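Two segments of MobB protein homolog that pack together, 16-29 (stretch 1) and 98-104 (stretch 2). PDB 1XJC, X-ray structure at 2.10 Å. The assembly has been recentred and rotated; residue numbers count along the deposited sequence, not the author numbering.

Stretch 1 16-29: GKTTLMEKWVAAAV
Stretch 2 98-104: DLVLVEG

How do the backbones lie? Residues 17-29 form an α-helix, phi/psi near -62/-44, with G16 as N-cap; L20 N to G16 O (3.1 Å) starts the i to i+4 ladder. Strand 99-103, phi from -156 to -99° and psi from 112 to 137°, runs antiparallel to it at 173°, axes 10.1 Å apart. The CA atoms of K17 and E103 lie 7.7 Å apart, those of M21 and L101 7.5 Å, those of A28 and L99 8.0 Å.

What happens at the polar end? K17 (chi1 p, then ttt) passes the carboxylate of E103 (tt, chi3 -42°), K17 CD coming 3.3 Å from E103 OE2. K17 NZ stays 4.1 Å from E103 OE2: opposite charges attract, but beyond salt-bridge range.

How does the middle fill? Selenomethionine M21 (mmm) reaches down to the strand, placing M21 SE 3.9 Å from L101 CB and M21 CE 3.6 Å from L101 O, while M21 CG lies 3.5 Å from E103 OE1. W24 (t, chi2 -9°) offers a ring face: L101 (mt) sets CD2 3.4 Å from the six-membered ring centroid, 6° off the normal, a CH-pi contact. V25 (t), pointing sideways, brings CG2 to 3.8 Å from L101 CD1.

What closes the far end? A28 CB meets L99 (tp) CD2 at 3.9 Å. No hydrogen bond crosses the interface; the contact, apolar and charged parts together, buries 455 Å² summed over both sides.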

# COMPACT_ATOMS: atom_id res chain seq x y z
N GLY A 16 5.02 3.73 -10.19
CA GLY A 16 3.66 3.33 -10.51
C GLY A 16 2.80 3.08 -9.28
O GLY A 16 1.63 2.67 -9.38
N LYS A 17 3.35 3.33 -8.09
CA LYS A 17 2.58 3.11 -6.87
C LYS A 17 1.32 3.97 -6.78
O LYS A 17 0.33 3.55 -6.18
CB LYS A 17 3.46 3.27 -5.62
CG LYS A 17 4.35 4.46 -5.61
CD LYS A 17 5.40 4.36 -4.50
CE LYS A 17 6.25 5.61 -4.46
NZ LYS A 17 7.24 5.55 -3.35
N THR A 18 1.33 5.17 -7.39
CA THR A 18 0.14 6.03 -7.38
C THR A 18 -0.99 5.37 -8.18
O THR A 18 -2.15 5.37 -7.77
CB THR A 18 0.46 7.40 -8.04
OG1 THR A 18 1.46 8.08 -7.28
CG2 THR A 18 -0.81 8.25 -8.13
N THR A 19 -0.65 4.82 -9.33
CA THR A 19 -1.63 4.12 -10.15
C THR A 19 -2.20 2.94 -9.36
O THR A 19 -3.41 2.80 -9.26
CB THR A 19 -0.98 3.65 -11.47
OG1 THR A 19 -0.84 4.79 -12.33
CG2 THR A 19 -1.83 2.56 -12.16
N LEU A 20 -1.33 2.10 -8.80
CA LEU A 20 -1.80 0.95 -8.02
C LEU A 20 -2.68 1.36 -6.83
O LEU A 20 -3.77 0.83 -6.66
CB LEU A 20 -0.64 0.12 -7.50
CG LEU A 20 -1.11 -1.05 -6.61
CD1 LEU A 20 -2.00 -2.00 -7.42
CD2 LEU A 20 0.11 -1.79 -6.08
N MSE A 21 -2.21 2.31 -6.02
CA MSE A 21 -3.00 2.77 -4.87
C MSE A 21 -4.38 3.24 -5.29
O MSE A 21 -5.40 2.86 -4.71
CB MSE A 21 -2.29 3.93 -4.14
CG MSE A 21 -1.06 3.53 -3.33
SE MSE A 21 -1.49 2.37 -1.81
CE MSE A 21 -2.10 3.73 -0.53
N GLU A 22 -4.43 4.09 -6.31
CA GLU A 22 -5.71 4.61 -6.76
C GLU A 22 -6.67 3.54 -7.24
O GLU A 22 -7.84 3.51 -6.85
CB GLU A 22 -5.49 5.65 -7.87
CG GLU A 22 -5.34 7.06 -7.28
CD GLU A 22 -5.06 8.14 -8.33
OE1 GLU A 22 -5.63 8.07 -9.45
OE2 GLU A 22 -4.28 9.06 -8.00
N LYS A 23 -6.18 2.65 -8.10
CA LYS A 23 -7.04 1.61 -8.64
C LYS A 23 -7.43 0.59 -7.59
O LYS A 23 -8.56 0.11 -7.59
CB LYS A 23 -6.33 0.92 -9.81
CG LYS A 23 -6.20 1.81 -11.03
CD LYS A 23 -5.43 1.11 -12.14
CE LYS A 23 -5.21 2.06 -13.30
NZ LYS A 23 -6.52 2.56 -13.81
N TRP A 24 -6.50 0.25 -6.70
CA TRP A 24 -6.78 -0.74 -5.67
C TRP A 24 -7.81 -0.16 -4.69
O TRP A 24 -8.78 -0.83 -4.36
CB TRP A 24 -5.49 -1.11 -4.93
CG TRP A 24 -5.56 -2.40 -4.17
CD1 TRP A 24 -6.67 -3.17 -3.92
CD2 TRP A 24 -4.46 -3.09 -3.57
NE1 TRP A 24 -6.32 -4.29 -3.21
CE2 TRP A 24 -4.97 -4.27 -2.98
CE3 TRP A 24 -3.08 -2.83 -3.48
CZ2 TRP A 24 -4.15 -5.18 -2.30
CZ3 TRP A 24 -2.27 -3.75 -2.80
CH2 TRP A 24 -2.81 -4.90 -2.22
N VAL A 25 -7.60 1.07 -4.23
CA VAL A 25 -8.57 1.69 -3.32
C VAL A 25 -9.96 1.74 -3.98
O VAL A 25 -10.96 1.39 -3.35
CB VAL A 25 -8.14 3.16 -2.91
CG1 VAL A 25 -9.31 3.89 -2.30
CG2 VAL A 25 -6.98 3.12 -1.90
N ALA A 26 -10.03 2.15 -5.25
CA ALA A 26 -11.31 2.24 -5.96
C ALA A 26 -12.05 0.90 -6.05
O ALA A 26 -13.27 0.84 -5.86
CB ALA A 26 -11.09 2.83 -7.40
N ALA A 27 -11.32 -0.18 -6.34
CA ALA A 27 -11.95 -1.49 -6.45
C ALA A 27 -12.46 -1.88 -5.07
O ALA A 27 -13.58 -2.40 -4.93
CB ALA A 27 -10.95 -2.54 -6.96
N ALA A 28 -11.65 -1.64 -4.03
CA ALA A 28 -12.08 -2.00 -2.67
C ALA A 28 -13.34 -1.20 -2.31
O ALA A 28 -14.29 -1.75 -1.75
CB ALA A 28 -10.95 -1.70 -1.66
N VAL A 29 -13.34 0.10 -2.62
CA VAL A 29 -14.51 0.94 -2.31
C VAL A 29 -15.75 0.43 -3.05
O VAL A 29 -16.83 0.30 -2.46
CB VAL A 29 -14.26 2.45 -2.68
CG1 VAL A 29 -15.55 3.24 -2.52
CG2 VAL A 29 -13.19 3.04 -1.75
N ASP A 98 -11.71 -3.11 6.65
CA ASP A 98 -11.56 -4.40 5.99
C ASP A 98 -10.20 -4.50 5.31
O ASP A 98 -9.70 -5.60 5.07
CB ASP A 98 -12.64 -4.59 4.91
CG ASP A 98 -14.06 -4.54 5.48
OD1 ASP A 98 -14.38 -5.43 6.30
OD2 ASP A 98 -14.82 -3.62 5.11
N LEU A 99 -9.62 -3.35 4.98
CA LEU A 99 -8.36 -3.30 4.27
C LEU A 99 -7.64 -1.99 4.52
O LEU A 99 -8.26 -0.92 4.51
CB LEU A 99 -8.62 -3.42 2.75
CG LEU A 99 -7.42 -3.20 1.81
CD1 LEU A 99 -6.44 -4.38 1.97
CD2 LEU A 99 -7.88 -3.07 0.34
N VAL A 100 -6.34 -2.08 4.75
CA VAL A 100 -5.51 -0.90 4.95
C VAL A 100 -4.36 -1.01 3.96
O VAL A 100 -3.60 -1.99 3.99
CB VAL A 100 -4.91 -0.82 6.40
CG1 VAL A 100 -4.06 0.46 6.53
CG2 VAL A 100 -6.04 -0.80 7.42
N LEU A 101 -4.25 -0.03 3.07
CA LEU A 101 -3.19 -0.03 2.09
C LEU A 101 -2.16 0.98 2.56
O LEU A 101 -2.46 2.17 2.75
CB LEU A 101 -3.71 0.36 0.71
CG LEU A 101 -4.69 -0.69 0.17
CD1 LEU A 101 -5.32 -0.17 -1.12
CD2 LEU A 101 -3.94 -2.02 -0.10
N VAL A 102 -0.94 0.49 2.71
CA VAL A 102 0.18 1.29 3.18
C VAL A 102 1.21 1.50 2.10
O VAL A 102 1.76 0.54 1.55
CB VAL A 102 0.86 0.57 4.37
CG1 VAL A 102 2.09 1.33 4.80
CG2 VAL A 102 -0.14 0.41 5.53
N GLU A 103 1.49 2.77 1.80
CA GLU A 103 2.49 3.11 0.80
C GLU A 103 3.80 3.46 1.51
O GLU A 103 3.89 4.46 2.22
CB GLU A 103 2.00 4.29 -0.04
CG GLU A 103 2.65 4.37 -1.41
CD GLU A 103 2.29 5.63 -2.17
OE1 GLU A 103 1.12 6.06 -2.16
OE2 GLU A 103 3.20 6.20 -2.80
N GLY A 104 4.82 2.62 1.34
CA GLY A 104 6.10 2.87 1.99
C GLY A 104 6.34 1.99 3.21
O GLY A 104 5.78 0.90 3.30